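Local coordinates for fibronectin type III domain-containing protein (Simiduia agarivorans, PDB 6P2K) that probably hydrolyses xyloglucan-type beta-glucans as a member of glycoside hydrolase family 74, through the twin beta-propeller module present in this chain, at residues G441-I453 with V463-H475. Numbering follows the deposited sequence.
Sequences GGFNLSDVQAVDI and VAQATSGYGGGAH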
loop_
_atom_site.group_PDB
_atom_site.type_symbol
_atom_site.label_atom_id
_atom_site.label_comp_id
_atom_site.label_asym_id
_atom_site.label_seq_id
_atom_site.Cartn_x
_atom_site.Cartn_y
_atom_site.Cartn_z
ATOM N N GLY B 441 -11.862 -4.517 24.220
ATOM C CA GLY B 441 -12.190 -5.717 24.973
ATOM C C GLY B 441 -11.952 -5.599 26.462
ATOM O O GLY B 441 -11.589 -6.589 27.106
ATOM N N GLY B 442 -12.143 -4.408 27.028
ATOM C CA GLY B 442 -11.913 -4.207 28.444
ATOM C C GLY B 442 -10.465 -4.250 28.879
ATOM O O GLY B 442 -10.197 -4.340 30.081
ATOM N N PHE B 443 -9.521 -4.187 27.942
ATOM C CA PHE B 443 -8.093 -4.226 28.245
ATOM C C PHE B 443 -7.554 -2.805 28.117
ATOM O O PHE B 443 -7.386 -2.291 27.008
ATOM C CB PHE B 443 -7.379 -5.198 27.308
ATOM C CG PHE B 443 -5.892 -5.257 27.498
ATOM C CD1 PHE B 443 -5.344 -5.429 28.758
ATOM C CD2 PHE B 443 -5.041 -5.165 26.408
ATOM C CE1 PHE B 443 -3.971 -5.492 28.930
ATOM C CE2 PHE B 443 -3.671 -5.224 26.571
ATOM C CZ PHE B 443 -3.134 -5.389 27.834
ATOM N N ASN B 444 -7.295 -2.165 29.257
ATOM C CA ASN B 444 -6.872 -0.772 29.298
ATOM C C ASN B 444 -5.535 -0.658 30.015
ATOM O O ASN B 444 -5.374 -1.180 31.123
ATOM C CB ASN B 444 -7.924 0.096 29.995
ATOM C CG ASN B 444 -9.273 0.045 29.300
ATOM O OD1 ASN B 444 -9.393 0.370 28.118
ATOM N ND2 ASN B 444 -10.297 -0.351 30.037
ATOM N N LEU B 445 -4.585 0.031 29.386
ATOM C CA LEU B 445 -3.247 0.204 29.952
ATOM C C LEU B 445 -3.226 1.464 30.820
ATOM O O LEU B 445 -2.648 2.495 30.473
ATOM C CB LEU B 445 -2.207 0.271 28.841
ATOM C CG LEU B 445 -2.150 -0.922 27.885
ATOM C CD1 LEU B 445 -1.228 -0.625 26.711
ATOM C CD2 LEU B 445 -1.699 -2.172 28.624
ATOM N N SER B 446 -3.865 1.358 31.983
ATOM C CA SER B 446 -4.132 2.515 32.829
ATOM C C SER B 446 -3.008 2.838 33.812
ATOM O O SER B 446 -3.112 3.841 34.527
ATOM C CB SER B 446 -5.443 2.308 33.594
ATOM O OG SER B 446 -5.595 0.963 34.005
ATOM N N ASP B 447 -1.938 2.041 33.858
ATOM C CA ASP B 447 -0.840 2.260 34.795
ATOM C C ASP B 447 0.483 2.123 34.055
ATOM O O ASP B 447 0.766 1.069 33.481
ATOM C CB ASP B 447 -0.911 1.272 35.964
ATOM C CG ASP B 447 -0.010 1.666 37.116
ATOM O OD1 ASP B 447 1.167 1.242 37.121
ATOM O OD2 ASP B 447 -0.477 2.401 38.014
ATOM N N VAL B 448 1.292 3.187 34.074
ATOM C CA VAL B 448 2.524 3.268 33.284
ATOM C C VAL B 448 3.619 3.819 34.198
ATOM O O VAL B 448 3.825 5.034 34.289
ATOM C CB VAL B 448 2.359 4.136 32.032
ATOM C CG1 VAL B 448 3.658 4.179 31.237
ATOM C CG2 VAL B 448 1.221 3.609 31.165
ATOM N N GLN B 449 4.358 2.922 34.853
ATOM C CA GLN B 449 5.310 3.317 35.886
ATOM C C GLN B 449 6.688 3.698 35.349
ATOM O O GLN B 449 7.495 4.243 36.110
ATOM C CB GLN B 449 5.454 2.194 36.922
ATOM C CG GLN B 449 4.205 2.007 37.779
ATOM C CD GLN B 449 4.332 0.899 38.815
ATOM O OE1 GLN B 449 5.414 0.634 39.337
ATOM N NE2 GLN B 449 3.213 0.251 39.123
ATOM N N ALA B 450 6.980 3.444 34.074
ATOM C CA ALA B 450 8.295 3.764 33.536
ATOM C C ALA B 450 8.203 3.964 32.030
ATOM O O ALA B 450 7.521 3.203 31.340
ATOM C CB ALA B 450 9.311 2.659 33.861
ATOM N N VAL B 451 8.893 4.994 31.533
ATOM C CA VAL B 451 9.010 5.267 30.104
ATOM C C VAL B 451 10.447 5.675 29.801
ATOM O O VAL B 451 11.171 6.162 30.674
ATOM C CB VAL B 451 8.031 6.370 29.630
ATOM C CG1 VAL B 451 6.591 5.875 29.685
ATOM C CG2 VAL B 451 8.194 7.634 30.467
ATOM N N ASP B 452 10.855 5.474 28.546
ATOM C CA ASP B 452 12.172 5.882 28.068
ATOM C C ASP B 452 12.149 5.873 26.543
ATOM O O ASP B 452 11.171 5.449 25.923
ATOM C CB ASP B 452 13.279 4.968 28.613
ATOM C CG ASP B 452 14.601 5.701 28.817
ATOM O OD1 ASP B 452 14.786 6.787 28.220
ATOM O OD2 ASP B 452 15.459 5.190 29.574
ATOM N N ILE B 453 13.234 6.359 25.943
ATOM C CA ILE B 453 13.381 6.409 24.490
ATOM C C ILE B 453 14.555 5.523 24.094
ATOM O O ILE B 453 15.684 5.742 24.550
ATOM C CB ILE B 453 13.594 7.842 23.974
ATOM C CG1 ILE B 453 12.548 8.796 24.558
ATOM C CG2 ILE B 453 13.560 7.867 22.447
ATOM C CD1 ILE B 453 11.131 8.536 24.080
ATOM N N VAL B 463 9.787 3.180 24.880
ATOM C CA VAL B 463 9.599 1.934 25.615
ATOM C C VAL B 463 8.868 2.261 26.909
ATOM O O VAL B 463 9.096 3.317 27.509
ATOM C CB VAL B 463 10.931 1.210 25.905
ATOM C CG1 VAL B 463 11.625 0.849 24.610
ATOM C CG2 VAL B 463 11.843 2.067 26.784
ATOM N N ALA B 464 7.976 1.366 27.331
ATOM C CA ALA B 464 7.144 1.650 28.489
ATOM C C ALA B 464 6.775 0.368 29.219
ATOM O O ALA B 464 6.520 -0.668 28.598
ATOM C CB ALA B 464 5.865 2.396 28.084
ATOM N N GLN B 465 6.767 0.454 30.545
ATOM C CA GLN B 465 6.034 -0.493 31.372
ATOM C C GLN B 465 4.581 -0.032 31.411
ATOM O O GLN B 465 4.293 1.071 31.886
ATOM C CB GLN B 465 6.647 -0.551 32.771
ATOM C CG GLN B 465 5.683 -0.887 33.904
ATOM C CD GLN B 465 5.110 -2.287 33.790
ATOM O OE1 GLN B 465 5.761 -3.197 33.275
ATOM N NE2 GLN B 465 3.886 -2.467 34.277
ATOM N N ALA B 466 3.672 -0.843 30.871
ATOM C CA ALA B 466 2.277 -0.432 30.731
ATOM C C ALA B 466 1.365 -1.623 30.966
ATOM O O ALA B 466 1.531 -2.668 30.331
ATOM C CB ALA B 466 2.011 0.167 29.345
ATOM N N THR B 467 0.390 -1.454 31.856
ATOM C CA THR B 467 -0.435 -2.574 32.282
ATOM C C THR B 467 -1.763 -2.047 32.805
ATOM O O THR B 467 -1.971 -0.838 32.937
ATOM C CB THR B 467 0.283 -3.397 33.354
ATOM O OG1 THR B 467 -0.455 -4.595 33.619
ATOM C CG2 THR B 467 0.402 -2.590 34.635
ATOM N N SER B 468 -2.661 -2.981 33.106
ATOM C CA SER B 468 -3.966 -2.643 33.646
ATOM C C SER B 468 -3.891 -2.467 35.161
ATOM O O SER B 468 -2.916 -2.845 35.812
ATOM C CB SER B 468 -4.988 -3.723 33.290
ATOM O OG SER B 468 -4.504 -5.014 33.624
ATOM N N GLY B 469 -4.944 -1.877 35.718
ATOM C CA GLY B 469 -4.997 -1.633 37.145
ATOM C C GLY B 469 -5.147 -0.167 37.492
ATOM O O GLY B 469 -4.514 0.692 36.871
ATOM N N TYR B 470 -5.973 0.127 38.491
ATOM C CA TYR B 470 -6.264 1.486 38.917
ATOM C C TYR B 470 -5.734 1.736 40.321
ATOM O O TYR B 470 -5.474 0.803 41.087
ATOM C CB TYR B 470 -7.771 1.756 38.865
ATOM C CG TYR B 470 -8.310 1.656 37.465
ATOM C CD1 TYR B 470 -8.129 2.694 36.564
ATOM C CD2 TYR B 470 -8.961 0.511 37.028
ATOM C CE1 TYR B 470 -8.597 2.609 35.273
ATOM C CE2 TYR B 470 -9.435 0.414 35.733
ATOM C CZ TYR B 470 -9.250 1.472 34.862
ATOM O OH TYR B 470 -9.716 1.395 33.573
ATOM N N GLY B 471 -5.576 3.017 40.647
ATOM C CA GLY B 471 -5.060 3.400 41.950
ATOM C C GLY B 471 -3.636 2.959 42.202
ATOM O O GLY B 471 -3.246 2.770 43.361
ATOM N N GLY B 472 -2.842 2.795 41.147
ATOM C CA GLY B 472 -1.496 2.284 41.285
ATOM C C GLY B 472 -1.395 0.781 41.426
ATOM O O GLY B 472 -0.278 0.263 41.557
ATOM N N GLY B 473 -2.517 0.064 41.405
ATOM C CA GLY B 473 -2.501 -1.380 41.541
ATOM C C GLY B 473 -2.182 -2.092 40.242
ATOM O O GLY B 473 -3.005 -2.858 39.730
ATOM N N ALA B 474 -0.985 -1.842 39.708
ATOM C CA ALA B 474 -0.567 -2.439 38.444
ATOM C C ALA B 474 -0.588 -3.960 38.528
ATOM O O ALA B 474 -0.071 -4.553 39.480
ATOM C CB ALA B 474 0.832 -1.948 38.076
ATOM N N HIS B 475 -1.178 -4.597 37.516
ATOM C CA HIS B 475 -1.411 -6.035 37.597
ATOM C C HIS B 475 -0.157 -6.844 37.293
ATOM O O HIS B 475 0.076 -7.875 37.933
ATOM C CB HIS B 475 -2.549 -6.439 36.657
ATOM C CG HIS B 475 -3.892 -5.968 37.111
ATOM N ND1 HIS B 475 -4.875 -5.557 36.236
ATOM C CD2 HIS B 475 -4.412 -5.827 38.353
ATOM C CE1 HIS B 475 -5.946 -5.192 36.921
ATOM N NE2 HIS B 475 -5.689 -5.346 38.207
HETATM O O HOH W 1 -7.028 -1.123 33.798
HETATM O O HOH W 2 -10.477 -1.593 33.005
HETATM O O HOH W 3 -3.111 2.899 38.024
HETATM O O HOH W 4 2.804 0.188 35.100
HETATM O O HOH W 5 2.591 -1.487 41.378
#
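Asp447 reaches from the first strand of an antiparallel hairpin into the loop that follows its partner strand, 459-467. Its backbone is held first: Asp447 N donates to Thr467 O, and Thr467 N returns a bond to Asp447 O, each 3.0 Å long. Asp447 CB lies 3.8 Å from Gly469 O. With CG anti to the backbone N (chi1 -166°), the carboxylate is carried to the Gly469-Ala474 loop, where CG meets the methyl of Ala474. Asp447 OD1 presses on that methyl, 3.3 Å from Ala474 CB, and takes a 3.0 Å bond from Gln449 NE2 on its syn side, 24° out of the carboxylate plane. The extended Gln449 chain thus brings its amide against the same methyl. Asp447 OD2 comes within 3.4 Å of Gly472 CA and is hydrogen-bonded to Tyr404 OH; one water joins it to Gly469 O and Gly472 N, while another links Asp447 OD1 to Gln465 NE2. That glutamine amide is also held by Asn476 O at NE2 and by Arg478 N at OE1.

Next to Asp447, Ser446 packs against the Tyr470 ring, Ser446 CB coming within 3.6 Å of Tyr470 CE1 and OG lying above one face, offset toward the rim. Farther along the hairpin, Val448 sets CG1 against Ala464 CB and CG2 against Ala466 CB, and Val451 CG1 lies 3.9 Å from Ala464 CB. Ala450 lies beside the zinc ion bound by Asp405 and Asp513, and paired backbone bonds between Asp452 and Val463 continue the ladder.

Ser446 and Asp447 together oppose Thr467 in a classic beta bulge, and Tyr470-Gly473 forms a type I' turn. The hairpin supplies the first two strands of a four-stranded antiparallel sheet, a blade of the beta-propeller fold of this GH74 enzyme.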